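Local coordinates for NADPH-dependent nitro/flavin reductase (Bacillus subtilis, PDB 3N2S) that uses FMN and NADPH to reduce flavins, nitroaromatic compounds, quinones and azo dyes, and also shows NADH oxidase activity, at the interface of chains A and B. Residues are numbered along the deposited sequence; one frame, centred on the assembly and turned at random. Chains: chain A/B, NADPH-dependent nitro/flavin reductase.

Contact 1: the interface of chains A and B. Residues chain A 107, 111, 139, 156, 158, 241; chain B 108, 112.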
loop_
_atom_site.group_PDB
_atom_site.type_symbol
_atom_site.label_atom_id
_atom_site.label_comp_id
_atom_site.label_asym_id
_atom_site.label_seq_id
_atom_site.Cartn_x
_atom_site.Cartn_y
_atom_site.Cartn_z
ATOM N N PHE A 107 -10.350 -0.986 -7.875
ATOM C CA PHE A 107 -10.375 -0.699 -6.437
ATOM C C PHE A 107 -9.042 -1.169 -5.816
ATOM O O PHE A 107 -8.417 -0.444 -5.046
ATOM C CB PHE A 107 -11.580 -1.380 -5.789
ATOM C CG PHE A 107 -11.691 -1.235 -4.286
ATOM C CD1 PHE A 107 -11.869 0.017 -3.703
ATOM C CD2 PHE A 107 -11.732 -2.355 -3.468
ATOM C CE1 PHE A 107 -12.067 0.144 -2.326
ATOM C CE2 PHE A 107 -11.910 -2.227 -2.091
ATOM C CZ PHE A 107 -12.060 -0.976 -1.529
ATOM N N LEU A 111 -6.137 1.444 -4.191
ATOM C CA LEU A 111 -5.731 1.233 -2.798
ATOM C C LEU A 111 -4.225 0.988 -2.697
ATOM O O LEU A 111 -3.564 1.579 -1.843
ATOM C CB LEU A 111 -6.490 0.053 -2.173
ATOM C CG LEU A 111 -7.683 0.428 -1.277
ATOM C CD1 LEU A 111 -8.776 1.110 -2.087
ATOM C CD2 LEU A 111 -8.245 -0.801 -0.606
ATOM N N ARG A 139 -11.984 5.652 8.839
ATOM C CA ARG A 139 -12.932 4.724 8.185
ATOM C C ARG A 139 -14.140 4.346 9.064
ATOM O O ARG A 139 -15.019 3.616 8.601
ATOM C CB ARG A 139 -12.234 3.466 7.624
ATOM C CG ARG A 139 -11.268 3.782 6.484
ATOM C CD ARG A 139 -10.925 2.557 5.661
ATOM N NE ARG A 139 -10.485 1.423 6.483
ATOM C CZ ARG A 139 -9.243 1.229 6.933
ATOM N NH1 ARG A 139 -8.286 2.115 6.675
ATOM N NH2 ARG A 139 -8.962 0.172 7.684
ATOM N N LEU A 156 -12.093 7.971 -2.536
ATOM C CA LEU A 156 -12.341 7.281 -1.282
ATOM C C LEU A 156 -11.226 7.557 -0.266
ATOM O O LEU A 156 -10.121 7.027 -0.432
ATOM C CB LEU A 156 -12.486 5.750 -1.519
ATOM C CG LEU A 156 -12.971 4.910 -0.313
ATOM C CD1 LEU A 156 -14.480 5.166 -0.022
ATOM C CD2 LEU A 156 -12.780 3.428 -0.575
ATOM N N LEU A 158 -8.890 6.740 2.643
ATOM C CA LEU A 158 -8.481 5.420 3.131
ATOM C C LEU A 158 -7.947 5.495 4.548
ATOM O O LEU A 158 -8.276 4.650 5.379
ATOM C CB LEU A 158 -7.386 4.826 2.202
ATOM C CG LEU A 158 -7.689 4.805 0.696
ATOM C CD1 LEU A 158 -6.511 4.239 -0.078
ATOM C CD2 LEU A 158 -8.952 3.967 0.405
ATOM N N VAL A 241 -18.491 1.807 0.037
ATOM C CA VAL A 241 -17.479 1.932 -1.030
ATOM C C VAL A 241 -18.131 1.933 -2.437
ATOM O O VAL A 241 -17.722 2.705 -3.293
ATOM C CB VAL A 241 -16.241 0.994 -0.906
ATOM C CG1 VAL A 241 -15.607 1.088 0.481
ATOM C CG2 VAL A 241 -16.572 -0.442 -1.258
HETATM N N MSE B 108 -9.610 -4.226 2.618
HETATM C CA MSE B 108 -8.846 -2.975 2.550
HETATM C C MSE B 108 -7.645 -3.044 3.503
HETATM O O MSE B 108 -6.522 -2.725 3.109
HETATM C CB MSE B 108 -9.741 -1.769 2.903
HETATM C CG MSE B 108 -10.878 -1.553 1.896
HETATM SE SE MSE B 108 -12.022 -0.050 2.447
HETATM C CE MSE B 108 -10.850 1.351 2.065
ATOM N N ILE B 112 -3.749 -2.857 2.111
ATOM C CA ILE B 112 -2.901 -1.748 2.587
ATOM C C ILE B 112 -1.677 -2.265 3.354
ATOM O O ILE B 112 -0.558 -1.803 3.092
ATOM C CB ILE B 112 -3.706 -0.686 3.370
ATOM C CG1 ILE B 112 -4.745 0.013 2.421
ATOM C CG2 ILE B 112 -2.766 0.368 4.019
ATOM C CD1 ILE B 112 -5.894 0.733 3.191
#
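The ring of A:Phe107 points its far carbon at B:Met108, with CZ 3.7 Å from the methylene CG, while the methyl CD2 of A:Leu156 lies in the ring plane at its edge. The second flat group, the guanidinium of A:Arg139, has the backbone carbonyl of A:Leu158 at its edge: NH1 donates to O over 2.8 Å, in the guanidinium plane but tilted from the carbonyl plane. This is a knob-in-socket patch of the nitroreductase-family homodimer, whose knob is a residue of helix 104-127 in the partner chain. B:Met108, modelled as selenomethionine, is long, flexible and apolar, which suits a socket lined by side chains of different shape. Its chain runs extended as far as the selenium and then bends (chi3 72°), turning the methyl CE toward strand 155-164. There CE lies 3.6 Å from CD2 of A:Leu158, whose side chain crosses it nearly at right angles, and CD2 of A:Leu156 meets it tip to tip at 3.9 Å. Lower on the chain, CD2 of A:Leu111 packs crosswise on CG at 3.7 Å. Branched leucines suit these walls because each can present a methyl to the methionine. A:Arg139 closes another side with the aliphatic part of its chain: CD runs past CE at 3.8 Å in the opposite direction, while the bend at chi3 (-51°) carries the charged end to the carbonyl. Replacing A:Arg139 by an alanine is likely to open a gap beside the methionine methyl and to leave the A:Leu158 carbonyl without this N-H partner. Farther along the partner helix, B:Ile112 brings CD1 to 4.4 Å from NH1 of A:Arg139, a looser apolar neighbour of the guanidinium.

Contact 2: the interface of chains A and B. Residues chain A 104, 107, 241, 247; chain B 104, 107, 247, 249.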
loop_
_atom_site.group_PDB
_atom_site.type_symbol
_atom_site.label_atom_id
_atom_site.label_comp_id
_atom_site.label_asym_id
_atom_site.label_seq_id
_atom_site.Cartn_x
_atom_site.Cartn_y
_atom_site.Cartn_z
ATOM N N THR A 104 -13.591 -4.410 -9.069
ATOM C CA THR A 104 -12.696 -4.818 -7.986
ATOM C C THR A 104 -11.245 -4.553 -8.373
ATOM O O THR A 104 -10.480 -4.065 -7.537
ATOM C CB THR A 104 -12.987 -6.285 -7.570
ATOM O OG1 THR A 104 -14.340 -6.349 -7.090
ATOM C CG2 THR A 104 -11.990 -6.833 -6.501
ATOM N N PHE A 107 -10.350 -0.986 -7.875
ATOM C CA PHE A 107 -10.375 -0.699 -6.437
ATOM C C PHE A 107 -9.042 -1.169 -5.816
ATOM O O PHE A 107 -8.417 -0.444 -5.046
ATOM C CB PHE A 107 -11.580 -1.380 -5.789
ATOM C CG PHE A 107 -11.691 -1.235 -4.286
ATOM C CD1 PHE A 107 -11.869 0.017 -3.703
ATOM C CD2 PHE A 107 -11.732 -2.355 -3.468
ATOM C CE1 PHE A 107 -12.067 0.144 -2.326
ATOM C CE2 PHE A 107 -11.910 -2.227 -2.091
ATOM C CZ PHE A 107 -12.060 -0.976 -1.529
ATOM N N VAL A 241 -18.491 1.807 0.037
ATOM C CA VAL A 241 -17.479 1.932 -1.030
ATOM C C VAL A 241 -18.131 1.933 -2.437
ATOM O O VAL A 241 -17.722 2.705 -3.293
ATOM C CB VAL A 241 -16.241 0.994 -0.906
ATOM C CG1 VAL A 241 -15.607 1.088 0.481
ATOM C CG2 VAL A 241 -16.572 -0.442 -1.258
ATOM N N ASN A 247 -15.502 -0.935 -6.432
ATOM C CA ASN A 247 -15.690 -2.356 -6.103
ATOM C C ASN A 247 -17.100 -2.919 -6.390
ATOM O O ASN A 247 -17.591 -3.803 -5.677
ATOM C CB ASN A 247 -15.330 -2.515 -4.616
ATOM C CG ASN A 247 -15.026 -3.897 -4.178
ATOM O OD1 ASN A 247 -14.364 -4.652 -4.872
ATOM N ND2 ASN A 247 -15.440 -4.213 -2.966
ATOM N N THR B 104 -15.528 -5.930 3.301
ATOM C CA THR B 104 -14.729 -4.959 2.550
ATOM C C THR B 104 -13.629 -4.361 3.436
ATOM O O THR B 104 -12.494 -4.212 2.980
ATOM C CB THR B 104 -15.643 -3.939 1.881
ATOM O OG1 THR B 104 -16.420 -4.658 0.921
ATOM C CG2 THR B 104 -14.874 -2.804 1.174
ATOM N N PHE B 107 -10.674 -6.596 3.715
ATOM C CA PHE B 107 -10.022 -6.664 2.396
ATOM C C PHE B 107 -9.110 -5.412 2.229
ATOM O O PHE B 107 -7.965 -5.535 1.801
ATOM C CB PHE B 107 -11.099 -6.724 1.288
ATOM C CG PHE B 107 -10.610 -6.745 -0.143
ATOM C CD1 PHE B 107 -9.768 -7.752 -0.589
ATOM C CD2 PHE B 107 -11.105 -5.843 -1.076
ATOM C CE1 PHE B 107 -9.397 -7.831 -1.934
ATOM C CE2 PHE B 107 -10.710 -5.903 -2.417
ATOM C CZ PHE B 107 -9.849 -6.892 -2.834
ATOM N N ASN B 247 -13.858 -9.993 0.201
ATOM C CA ASN B 247 -14.808 -9.140 -0.487
ATOM C C ASN B 247 -16.146 -9.844 -0.862
ATOM O O ASN B 247 -16.821 -9.424 -1.806
ATOM C CB ASN B 247 -14.081 -8.603 -1.735
ATOM C CG ASN B 247 -14.446 -7.241 -2.183
ATOM O OD1 ASN B 247 -14.644 -6.322 -1.387
ATOM N ND2 ASN B 247 -14.387 -7.062 -3.489
ATOM N N ASN B 249 -18.674 -9.975 1.234
ATOM C CA ASN B 249 -19.569 -8.955 1.782
ATOM C C ASN B 249 -20.951 -9.485 2.188
ATOM O O ASN B 249 -21.934 -9.308 1.471
ATOM C CB ASN B 249 -19.640 -7.739 0.833
ATOM C CG ASN B 249 -18.280 -7.214 0.427
ATOM O OD1 ASN B 249 -17.379 -7.057 1.254
ATOM N ND2 ASN B 249 -18.094 -6.940 -0.856
HETATM O O HOH W 1 -17.614 -3.401 -1.093
#
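A:Asn247 and B:Asn247 approach from opposite directions and pair their side-chain amides, each ND2 donating to the other's OD1 over 2.8 Å. Both bonds lie in the carbonyl planes on lone pairs, although the C=O...donor angle of 104° is sharp for such a pair. The amides are nearly coplanar, 23° apart, and ND2 of A:Asn247 and ND2 of B:Asn247 come within 3.1 Å, a tight approach that is not itself a bond. Asparagine suits the place because one amide both gives and accepts, so two identical residues can complement each other across a two-fold axis. In chain A, OD1 also accepts from OG1 of A:Thr104 at 2.8 Å, which restrains rotation of the amide; the matching bond in chain B is weak. Beneath the amides the packing is apolar: the Phe107 rings slide past each other, CD2 of B:Phe107 at the edge of the A:Phe107 ring, in its plane, and 3.8 Å from its CE2. CB of each Asn247 sits over a face of its own chain's ring, toward the rim, less closely in chain B. The first torsion of B:Thr104 (OG1 at -65°) swings the methyl CG2 tip to tip against CG2 of A:Val241, 3.8 Å away. The looser side is wet: OG1 of B:Thr104 meets a water, 2.7 Å away, that also contacts ND2 of A:Asn247, and nearby B:Asn249 is poorly ordered. The site lies where the first turns of helix 104-127 from both subunits meet the C-terminal tails that follow helix 237-243.

Contacts 1 and 2 are neighbouring parts of one dimer interface, their C-alpha centres about 8 Å apart, and they share A:Phe107 and A:Val241. Both draw on helix 104-127 of the two chains: contact 2 uses its first turns, while contact 1 reaches farther along it and engages strand 155-164. Contact 1 is an apolar socket, whereas contact 2 adds polar pairing of the C-terminal tails. Because the interface is two-fold symmetric, contact 1 recurs with the chains exchanged, whereas the Asn247 and Phe107 pairs of contact 2 join equivalent residues across the axis. Together they would tie the helices, the sheet and the tails of the homodimer.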